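Early transcribed membrane protein 13 (Plasmodium falciparum, PDB 2VWA) binds the lipid phosphatidylethanolamine through its soluble, mostly helical domain and is probably needed for liver-stage development of the malaria parasite. Local coordinates at residues N26-A31 against V81-Y86; K59-L64 against Y75-A80. One frame throughout, in Å; residues are numbered along the deposited sequence.

The soluble UIS3 domain has four helices, preceded by a non-helical N-terminal segment, and the two contacts illustrate how a small helical fold is closed by its last helix. Following the chain from the N terminus, helix 21-41 comes first and supplies N26-A31; helix 44-50 and then helix 54-67 follow, the latter supplying K59-L64. Helix 74-99 then packs against helices 54-67 and 21-41. Its residues Y75-A80 close the short loop of contact 2, which is nested inside the long loop that V81-Y86 close against N26-A31 in contact 1. The two contacts lie about 8 Å apart, centre to centre, and share packing: L84 CD2 lies 3.5 Å from V61 CG2, and A31 meets L64.

Contact 1. Residues N26-A31 against V81-Y86; sequences NFVDIA and VMDLKY. With PTY (phosphatidylethanolamine), chain G.
The lipid-binding side of the helical domain is built where helix 21-41 packs on helix 74-99, and the contact between them pairs V28 with D83 and A31 with L84. V28 reaches across with one methyl: CG1, anti to its backbone N (chi1 167°), comes within 3.3 Å of D83 OD1, the two side chains meeting at a slant. One turn along helix 21-41, A31 CB rests against the branched end of L84, the residue after D83, 3.9 Å from CD1 and 4.1 Å from CD2. This apolar patch is buried: L84 also touches V61 and I35, and A31 touches L64 of helix 54-67; three helices of the bundle thus converge here.

D83 stands between this core and the bound phosphatidylethanolamine. Its chi1 of -172° sets CG anti to the backbone N, and the twist at chi2 (-65°) then turns OD1 to V28 and OD2 to the lipid, where OD2 lies 3.1 Å from lipid atom C27. A salt bridge from R32, another pocket residue, reaches the same OD2, and would be expected to favour the charged form of this buried acid beside an acyl chain. Neighbouring pocket residues follow the chain along the helix: M82, a selenomethionine, offers CB at 3.8 Å from C29, and the Y86 ring approaches C24 obliquely, its CD1 3.7 Å away.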
ATOM      1  N   ASN A  26      10.875   1.126  -7.415  1.00  4.49           N
ATOM      2  CA  ASN A  26      10.015   0.731  -8.496  1.00  4.01           C
ATOM      3  C   ASN A  26       8.798   0.029  -7.894  1.00  4.31           C
ATOM      4  O   ASN A  26       7.674   0.346  -8.250  1.00  5.35           O
ATOM      5  CB  ASN A  26      10.783  -0.153  -9.489  1.00  4.12           C
ATOM      6  CG  ASN A  26       9.848  -1.019 -10.366  1.00  4.58           C
ATOM      7  OD1 ASN A  26       9.260  -0.528 -11.329  1.00  4.14           O
ATOM      8  ND2 ASN A  26       9.706  -2.300 -10.015  1.00  2.00           N
ATOM      9  N   PHE A  27       9.025  -0.897  -6.962  1.00  4.19           N
ATOM     10  CA  PHE A  27       7.965  -1.547  -6.172  1.00  4.17           C
ATOM     11  C   PHE A  27       7.003  -0.554  -5.536  1.00  4.67           C
ATOM     12  O   PHE A  27       5.798  -0.727  -5.601  1.00  4.84           O
ATOM     13  CB  PHE A  27       8.578  -2.394  -5.047  1.00  4.57           C
ATOM     14  CG  PHE A  27       7.554  -3.047  -4.149  1.00  5.57           C
ATOM     15  CD1 PHE A  27       7.001  -4.283  -4.484  1.00  6.74           C
ATOM     16  CD2 PHE A  27       7.130  -2.422  -2.973  1.00  5.11           C
ATOM     17  CE1 PHE A  27       6.027  -4.887  -3.651  1.00  7.06           C
ATOM     18  CE2 PHE A  27       6.140  -3.008  -2.161  1.00  5.84           C
ATOM     19  CZ  PHE A  27       5.596  -4.255  -2.506  1.00  2.77           C
ATOM     20  N   VAL A  28       7.538   0.482  -4.902  1.00  4.97           N
ATOM     21  CA  VAL A  28       6.697   1.478  -4.264  1.00  5.23           C
ATOM     22  C   VAL A  28       5.868   2.202  -5.323  1.00  5.80           C
ATOM     23  O   VAL A  28       4.690   2.479  -5.100  1.00  6.23           O
ATOM     24  CB  VAL A  28       7.517   2.454  -3.354  1.00  5.32           C
ATOM     25  CG1 VAL A  28       6.700   3.679  -2.956  1.00  5.12           C
ATOM     26  CG2 VAL A  28       8.008   1.731  -2.105  1.00  2.76           C
ATOM     27  N   ASP A  29       6.451   2.442  -6.489  1.00  5.96           N
ATOM     28  CA  ASP A  29       5.697   3.063  -7.568  1.00  6.79           C
ATOM     29  C   ASP A  29       4.495   2.221  -7.897  1.00  6.15           C
ATOM     30  O   ASP A  29       3.401   2.723  -7.980  1.00  6.97           O
ATOM     31  CB  ASP A  29       6.542   3.246  -8.833  1.00  6.69           C
ATOM     32  CG  ASP A  29       7.529   4.363  -8.701  1.00  9.94           C
ATOM     33  OD1 ASP A  29       7.215   5.374  -8.013  1.00 13.38           O
ATOM     34  OD2 ASP A  29       8.622   4.232  -9.288  1.00 13.22           O
ATOM     35  N   ILE A  30       4.728   0.935  -8.104  1.00  6.31           N
ATOM     36  CA  ILE A  30       3.686  -0.012  -8.468  1.00  5.81           C
ATOM     37  C   ILE A  30       2.624  -0.103  -7.348  1.00  6.17           C
ATOM     38  O   ILE A  30       1.426  -0.008  -7.650  1.00  6.72           O
ATOM     39  CB  ILE A  30       4.298  -1.414  -8.765  1.00  5.57           C
ATOM     40  CG1 ILE A  30       5.206  -1.340 -10.005  1.00  5.17           C
ATOM     41  CG2 ILE A  30       3.188  -2.460  -8.918  1.00  4.61           C
ATOM     42  CD1 ILE A  30       6.055  -2.604 -10.288  1.00  4.65           C
ATOM     43  N   ALA A  31       3.067  -0.269  -6.090  1.00  5.30           N
ATOM     44  CA  ALA A  31       2.180  -0.306  -4.909  1.00  5.61           C
ATOM     45  C   ALA A  31       1.336   0.962  -4.792  1.00  5.91           C
ATOM     46  O   ALA A  31       0.139   0.889  -4.451  1.00  4.03           O
ATOM     47  CB  ALA A  31       2.981  -0.547  -3.598  1.00  4.97           C
ATOM     48  N   VAL A  81       4.822   1.130   3.638  1.00  7.96           N
ATOM     49  CA  VAL A  81       3.543   1.432   4.277  1.00  8.41           C
ATOM     50  C   VAL A  81       3.417   2.910   4.562  1.00  9.34           C
ATOM     51  O   VAL A  81       2.440   3.541   4.178  1.00  9.22           O
ATOM     52  CB  VAL A  81       3.400   0.672   5.615  1.00  8.86           C
ATOM     53  CG1 VAL A  81       2.201   1.222   6.465  1.00  7.99           C
ATOM     54  CG2 VAL A  81       3.266  -0.832   5.369  1.00  6.43           C
HETATM   55  N   MSE A  82       4.423   3.480   5.210  1.00 11.03           N
HETATM   56  CA  MSE A  82       4.455   4.932   5.412  1.00 12.86           C
HETATM   57  C   MSE A  82       4.293   5.701   4.084  1.00 12.32           C
HETATM   58  O   MSE A  82       3.587   6.713   4.020  1.00 11.53           O
HETATM   59  CB  MSE A  82       5.732   5.353   6.151  1.00 14.26           C
HETATM   60  CG  MSE A  82       5.758   4.950   7.629  1.00 21.58           C
HETATM   61 SE   MSE A  82       4.071   5.478   8.554  1.00 45.70          SE
HETATM   62  CE  MSE A  82       4.189   7.445   8.262  1.00 35.52           C
ATOM     63  N   ASP A  83       4.930   5.199   3.029  1.00 11.57           N
ATOM     64  CA  ASP A  83       4.881   5.841   1.736  1.00 12.20           C
ATOM     65  C   ASP A  83       3.474   5.776   1.152  1.00 11.20           C
ATOM     66  O   ASP A  83       2.947   6.759   0.687  1.00 10.11           O
ATOM     67  CB  ASP A  83       5.911   5.207   0.800  1.00 13.12           C
ATOM     68  CG  ASP A  83       6.051   5.954  -0.509  1.00 18.63           C
ATOM     69  OD1 ASP A  83       5.078   5.992  -1.310  1.00 23.13           O
ATOM     70  OD2 ASP A  83       7.146   6.515  -0.756  1.00 25.27           O
ATOM     71  N   LEU A  84       2.865   4.607   1.200  1.00 11.46           N
ATOM     72  CA  LEU A  84       1.470   4.454   0.775  1.00 12.07           C
ATOM     73  C   LEU A  84       0.507   5.351   1.531  1.00 11.36           C
ATOM     74  O   LEU A  84      -0.413   5.889   0.939  1.00 12.36           O
ATOM     75  CB  LEU A  84       1.028   2.986   0.870  1.00 12.14           C
ATOM     76  CG  LEU A  84       1.138   2.206  -0.439  1.00 12.75           C
ATOM     77  CD1 LEU A  84       2.380   2.540  -1.233  1.00 12.68           C
ATOM     78  CD2 LEU A  84       1.052   0.732  -0.154  1.00 11.32           C
ATOM     79  N   LYS A  85       0.732   5.539   2.820  1.00 10.85           N
ATOM     80  CA  LYS A  85      -0.034   6.510   3.591  1.00 10.74           C
ATOM     81  C   LYS A  85       0.031   7.917   3.018  1.00 10.44           C
ATOM     82  O   LYS A  85      -1.003   8.544   2.799  1.00 11.79           O
ATOM     83  CB  LYS A  85       0.415   6.522   5.048  1.00 11.26           C
ATOM     84  CG  LYS A  85      -0.441   7.414   5.955  1.00 12.74           C
ATOM     85  CD  LYS A  85      -0.038   7.238   7.384  1.00 16.28           C
ATOM     86  CE  LYS A  85      -0.607   8.345   8.234  1.00 22.06           C
ATOM     87  NZ  LYS A  85       0.187   8.479   9.486  1.00 25.72           N
ATOM     88  N   TYR A  86       1.229   8.406   2.761  1.00  9.54           N
ATOM     89  CA  TYR A  86       1.404   9.723   2.262  1.00  9.87           C
ATOM     90  C   TYR A  86       0.683   9.846   0.899  1.00  9.10           C
ATOM     91  O   TYR A  86      -0.034  10.841   0.646  1.00  8.61           O
ATOM     92  CB  TYR A  86       2.909  10.069   2.162  1.00 12.53           C
ATOM     93  CG  TYR A  86       3.215  11.535   1.857  1.00 16.70           C
ATOM     94  CD1 TYR A  86       4.042  11.897   0.786  1.00 20.77           C
ATOM     95  CD2 TYR A  86       2.648  12.566   2.628  1.00 20.51           C
ATOM     96  CE1 TYR A  86       4.329  13.259   0.503  1.00 21.01           C
ATOM     97  CE2 TYR A  86       2.918  13.921   2.370  1.00 21.24           C
ATOM     98  CZ  TYR A  86       3.749  14.263   1.301  1.00 21.77           C
ATOM     99  OH  TYR A  86       3.981  15.611   1.051  1.00 21.21           O
TER
HETATM  100  C1  PTY G1230      -3.703  10.752 -11.538  0.50 54.27           C
HETATM  101  C2  PTY G1230      -9.900  10.885 -11.979  0.50 54.13           C
HETATM  102  C3  PTY G1230      -9.565   9.756 -11.007  0.50 54.62           C
HETATM  103  O4  PTY G1230      -2.310  10.788 -11.229  0.50 54.98           O
HETATM  104  C5  PTY G1230      -5.952  11.192 -10.572  0.50 54.18           C
HETATM  105  C6  PTY G1230      -4.509  10.812 -10.245  0.50 53.78           C
HETATM  106  O7  PTY G1230      -3.926  11.772  -9.356  0.50 52.71           O
HETATM  107  C8  PTY G1230      -3.900  11.371  -7.946  0.50 51.87           C
HETATM  108  O10 PTY G1230      -4.896  10.882  -7.435  0.50 51.14           O
HETATM  109  C11 PTY G1230      -2.656  11.570  -7.104  0.50 51.01           C
HETATM  110  C12 PTY G1230      -2.254  13.045  -7.114  0.50 50.74           C
HETATM  111  C13 PTY G1230      -1.328  13.425  -5.959  0.50 50.29           C
HETATM  112  C14 PTY G1230       0.106  12.954  -6.179  0.50 50.41           C
HETATM  113  C15 PTY G1230       1.023  14.088  -6.635  0.50 50.21           C
HETATM  114  C16 PTY G1230       2.303  13.549  -7.274  0.50 49.53           C
HETATM  115  C17 PTY G1230       3.367  13.297  -6.207  0.50 49.58           C
HETATM  116  C18 PTY G1230       4.644  12.705  -6.791  0.50 49.51           C
HETATM  117  C19 PTY G1230       5.808  12.888  -5.825  0.50 49.48           C
HETATM  118  C20 PTY G1230       6.246  11.555  -5.223  0.50 49.47           C
HETATM  119  C21 PTY G1230       5.904  11.447  -3.740  0.50 48.93           C
HETATM  120  C22 PTY G1230       6.951  12.136  -2.866  0.50 49.25           C
HETATM  121  C23 PTY G1230       7.821  11.141  -2.102  0.50 48.93           C
HETATM  122  C24 PTY G1230       7.366  10.977  -0.651  0.50 48.20           C
HETATM  123  C25 PTY G1230       7.840   9.626  -0.127  0.50 47.89           C
HETATM  124  C26 PTY G1230       7.174   9.219   1.184  0.50 47.19           C
HETATM  125  C27 PTY G1230       7.960   8.066   1.788  0.50 47.16           C
HETATM  126  C28 PTY G1230       7.845   7.977   3.303  0.50 47.63           C
HETATM  127  C29 PTY G1230       8.394   6.643   3.769  0.50 47.22           C
HETATM  128  C30 PTY G1230      -1.455  11.855 -11.733  0.50 55.26           C
HETATM  129  C31 PTY G1230      -1.510  13.242 -11.126  0.50 55.66           C
HETATM  130  O30 PTY G1230      -0.693  11.607 -12.652  0.50 54.83           O
HETATM  131  C32 PTY G1230      -0.243  13.540 -10.331  0.50 55.98           C
HETATM  132  C33 PTY G1230      -0.093  15.041 -10.096  0.50 56.76           C
HETATM  133  C34 PTY G1230       1.324  15.524 -10.404  0.50 57.11           C
HETATM  134  C35 PTY G1230       1.572  16.903  -9.790  0.50 57.66           C
HETATM  135  C36 PTY G1230       2.242  17.836 -10.796  0.50 58.29           C
HETATM  136  C37 PTY G1230       3.692  18.115 -10.418  0.50 58.60           C
HETATM  137  C38 PTY G1230       4.551  18.329 -11.662  0.50 59.34           C
HETATM  138  C39 PTY G1230       5.548  17.189 -11.863  0.50 59.81           C
HETATM  139  C40 PTY G1230       6.994  17.681 -11.758  0.50 60.07           C
HETATM  140  C41 PTY G1230       7.950  16.541 -11.414  0.50 60.01           C
HETATM  141  C42 PTY G1230       8.584  16.735 -10.037  0.50 60.05           C
HETATM  142  C43 PTY G1230       9.969  16.096  -9.969  0.50 60.21           C
HETATM  143  C44 PTY G1230      10.130  15.261  -8.712  0.50 59.94           C
HETATM  144  P1  PTY G1230      -7.066   8.962 -11.550  0.50 55.81           P
HETATM  145  O11 PTY G1230      -8.677   8.818 -11.625  0.50 55.03           O
HETATM  146  O12 PTY G1230      -6.503   7.640 -11.081  0.50 54.74           O
HETATM  147  O13 PTY G1230      -6.585   9.535 -12.866  0.50 55.55           O
HETATM  148  O14 PTY G1230      -6.812  10.063 -10.385  0.50 54.95           O
HETATM  149  N1  PTY G1230     -11.287  10.773 -12.385  0.50 53.40           N

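Contact 2. Residues K59-L64 against Y75-A80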
ATOM      1  N   LYS A  59      -1.690  -4.745   4.655  1.00 17.81           N
ATOM      2  CA  LYS A  59      -2.252  -5.889   3.927  1.00 16.77           C
ATOM      3  C   LYS A  59      -1.937  -5.766   2.459  1.00 15.43           C
ATOM      4  O   LYS A  59      -1.676  -6.768   1.796  1.00 15.49           O
ATOM      5  CB  LYS A  59      -3.754  -6.020   4.135  1.00 17.08           C
ATOM      6  CG  LYS A  59      -4.172  -6.491   5.511  1.00 18.16           C
ATOM      7  CD  LYS A  59      -5.661  -6.723   5.482  1.00 23.14           C
ATOM      8  CE  LYS A  59      -6.259  -6.807   6.867  1.00 25.46           C
ATOM      9  NZ  LYS A  59      -6.053  -8.150   7.444  1.00 28.79           N
ATOM     10  N   PHE A  60      -1.925  -4.530   1.978  1.00 14.22           N
ATOM     11  CA  PHE A  60      -1.591  -4.233   0.583  1.00 13.78           C
ATOM     12  C   PHE A  60      -0.122  -4.459   0.223  1.00 12.87           C
ATOM     13  O   PHE A  60       0.184  -5.002  -0.836  1.00 12.29           O
ATOM     14  CB  PHE A  60      -1.989  -2.802   0.214  1.00 13.72           C
ATOM     15  CG  PHE A  60      -2.833  -2.743  -0.987  1.00 14.76           C
ATOM     16  CD1 PHE A  60      -2.258  -2.741  -2.251  1.00 15.93           C
ATOM     17  CD2 PHE A  60      -4.220  -2.762  -0.870  1.00 14.86           C
ATOM     18  CE1 PHE A  60      -3.065  -2.731  -3.389  1.00 16.43           C
ATOM     19  CE2 PHE A  60      -5.022  -2.756  -2.009  1.00 15.24           C
ATOM     20  CZ  PHE A  60      -4.447  -2.749  -3.262  1.00 13.77           C
ATOM     21  N   VAL A  61       0.770  -4.038   1.107  1.00 11.79           N
ATOM     22  CA  VAL A  61       2.194  -4.193   0.879  1.00 11.64           C
ATOM     23  C   VAL A  61       2.570  -5.685   0.971  1.00 12.47           C
ATOM     24  O   VAL A  61       3.421  -6.166   0.219  1.00 12.47           O
ATOM     25  CB  VAL A  61       3.047  -3.300   1.861  1.00 11.02           C
ATOM     26  CG1 VAL A  61       4.520  -3.647   1.783  1.00  8.22           C
ATOM     27  CG2 VAL A  61       2.840  -1.807   1.562  1.00  8.87           C
ATOM     28  N   GLN A  62       1.913  -6.407   1.875  1.00 12.82           N
ATOM     29  CA  GLN A  62       2.167  -7.828   2.033  1.00 13.87           C
ATOM     30  C   GLN A  62       1.668  -8.667   0.859  1.00 13.98           C
ATOM     31  O   GLN A  62       2.364  -9.585   0.429  1.00 13.31           O
ATOM     32  CB  GLN A  62       1.662  -8.347   3.385  1.00 13.59           C
ATOM     33  CG  GLN A  62       2.603  -7.905   4.508  1.00 14.88           C
ATOM     34  CD  GLN A  62       2.336  -8.511   5.874  1.00 15.37           C
ATOM     35  OE1 GLN A  62       3.014  -8.151   6.847  1.00 15.81           O
ATOM     36  NE2 GLN A  62       1.359  -9.431   5.964  1.00 15.98           N
ATOM     37  N   GLY A  63       0.488  -8.321   0.341  1.00 14.42           N
ATOM     38  CA  GLY A  63      -0.127  -9.042  -0.762  1.00 14.89           C
ATOM     39  C   GLY A  63       0.702  -8.826  -1.997  1.00 15.96           C
ATOM     40  O   GLY A  63       1.015  -9.758  -2.756  1.00 16.78           O
ATOM     41  N   LEU A  64       1.122  -7.589  -2.166  1.00 16.43           N
ATOM     42  CA  LEU A  64       1.843  -7.191  -3.347  1.00 16.64           C
ATOM     43  C   LEU A  64       3.200  -7.844  -3.362  1.00 16.66           C
ATOM     44  O   LEU A  64       3.671  -8.245  -4.419  1.00 17.34           O
ATOM     45  CB  LEU A  64       1.945  -5.684  -3.381  1.00 16.97           C
ATOM     46  CG  LEU A  64       1.681  -4.980  -4.691  1.00 19.78           C
ATOM     47  CD1 LEU A  64       0.745  -5.772  -5.667  1.00 19.36           C
ATOM     48  CD2 LEU A  64       1.111  -3.621  -4.314  1.00 21.53           C
ATOM     49  N   TYR A  75      12.243  -3.631   7.564  1.00 14.43           N
ATOM     50  CA  TYR A  75      12.445  -2.187   7.542  1.00 14.65           C
ATOM     51  C   TYR A  75      11.915  -1.562   6.236  1.00 14.07           C
ATOM     52  O   TYR A  75      11.365  -0.447   6.260  1.00 14.49           O
ATOM     53  CB  TYR A  75      13.919  -1.823   7.832  1.00 15.78           C
ATOM     54  CG  TYR A  75      14.380  -0.475   7.305  1.00 17.71           C
ATOM     55  CD1 TYR A  75      14.379   0.680   8.106  1.00 19.33           C
ATOM     56  CD2 TYR A  75      14.856  -0.363   6.002  1.00 19.71           C
ATOM     57  CE1 TYR A  75      14.827   1.915   7.580  1.00 18.35           C
ATOM     58  CE2 TYR A  75      15.287   0.837   5.483  1.00 18.08           C
ATOM     59  CZ  TYR A  75      15.264   1.954   6.255  1.00 18.46           C
ATOM     60  OH  TYR A  75      15.721   3.100   5.650  1.00 21.51           O
ATOM     61  N   GLN A  76      12.049  -2.279   5.116  1.00 12.15           N
ATOM     62  CA  GLN A  76      11.605  -1.752   3.841  1.00 11.01           C
ATOM     63  C   GLN A  76      10.100  -1.798   3.735  1.00 11.04           C
ATOM     64  O   GLN A  76       9.510  -0.948   3.112  1.00 10.25           O
ATOM     65  CB  GLN A  76      12.225  -2.505   2.677  1.00 10.01           C
ATOM     66  CG  GLN A  76      13.493  -1.873   2.163  1.00  9.07           C
ATOM     67  CD  GLN A  76      14.317  -2.814   1.313  1.00  5.94           C
ATOM     68  OE1 GLN A  76      14.206  -4.026   1.436  1.00  7.57           O
ATOM     69  NE2 GLN A  76      15.140  -2.261   0.441  1.00  2.91           N
ATOM     70  N   GLU A  77       9.497  -2.796   4.365  1.00 11.30           N
ATOM     71  CA  GLU A  77       8.059  -2.982   4.358  1.00 11.99           C
ATOM     72  C   GLU A  77       7.377  -1.867   5.153  1.00 11.31           C
ATOM     73  O   GLU A  77       6.420  -1.285   4.674  1.00 11.21           O
ATOM     74  CB  GLU A  77       7.690  -4.391   4.885  1.00 11.89           C
ATOM     75  CG  GLU A  77       6.185  -4.635   5.027  1.00 14.06           C
ATOM     76  CD  GLU A  77       5.817  -6.049   5.435  1.00 14.69           C
ATOM     77  OE1 GLU A  77       6.162  -7.021   4.695  1.00 17.47           O
ATOM     78  OE2 GLU A  77       5.151  -6.178   6.494  1.00 18.21           O
ATOM     79  N   ASN A  78       7.887  -1.565   6.350  1.00 11.28           N
ATOM     80  CA  ASN A  78       7.410  -0.417   7.144  1.00 11.00           C
ATOM     81  C   ASN A  78       7.600   0.934   6.452  1.00 11.08           C
ATOM     82  O   ASN A  78       6.750   1.818   6.538  1.00 10.92           O
ATOM     83  CB  ASN A  78       8.067  -0.390   8.527  1.00 10.62           C
ATOM     84  CG  ASN A  78       7.806  -1.660   9.330  1.00 13.16           C
ATOM     85  OD1 ASN A  78       6.813  -2.358   9.113  1.00 15.73           O
ATOM     86  ND2 ASN A  78       8.721  -1.985  10.248  1.00 15.22           N
ATOM     87  N   LYS A  79       8.715   1.109   5.759  1.00 10.78           N
ATOM     88  CA  LYS A  79       8.921   2.332   5.018  1.00 11.75           C
ATOM     89  C   LYS A  79       7.918   2.406   3.800  1.00 10.34           C
ATOM     90  O   LYS A  79       7.391   3.468   3.472  1.00  9.63           O
ATOM     91  CB  LYS A  79      10.395   2.419   4.625  1.00 11.40           C
ATOM     92  CG  LYS A  79      10.809   3.707   3.961  1.00 15.87           C
ATOM     93  CD  LYS A  79      12.332   3.915   3.971  1.00 16.47           C
ATOM     94  CE  LYS A  79      12.789   4.660   2.686  1.00 24.44           C
ATOM     95  NZ  LYS A  79      13.965   3.966   1.996  1.00 28.42           N
ATOM     96  N   ALA A  80       7.593   1.266   3.199  1.00  8.86           N
ATOM     97  CA  ALA A  80       6.688   1.262   2.067  1.00  8.62           C
ATOM     98  C   ALA A  80       5.241   1.621   2.471  1.00  8.14           C
ATOM     99  O   ALA A  80       4.544   2.323   1.731  1.00  7.42           O
ATOM    100  CB  ALA A  80       6.752  -0.074   1.330  1.00  7.60           C
TER
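V61 and E77 carry the apolar part of the packing between helix 54-67 and helix 74-99. The V61 methyl CG1 lies 3.8 Å from E77 CG, touching the aliphatic stem of the glutamate rather than its charge, and the two side chains run at a slant to each other. One turn along, the same methyl lies 4.2 Å from A80 CB. The other methyl of V61 turns towards V81 and L84 further along helix 74-99, which makes this valine a bridge between successive turns.

These are neighbouring helices of the mostly helical UIS3 domain, joined by a short connection and crossing steeply: their local axes pass 10.0 Å apart, the angle between their N-to-C directions being 129°. The nearest backbone positions are those of V61 and E77, with CA atoms 6.9 Å apart.

Polar groups gather at the end of E77. Its chain is extended, with chi1 at 175°, which carries the carboxylate past V61 to Q62. There E77 OE1 accepts hydrogen bonds from N13 and from Q65, so that this buried acid is gripped by the N-terminal segment as well as by helix 54-67. Q62 supplies an aliphatic flank, with CG 3.7 Å from each of E77 OE1 and OE2, and its terminal amide lies beside the carboxylate, the two planes 58° apart.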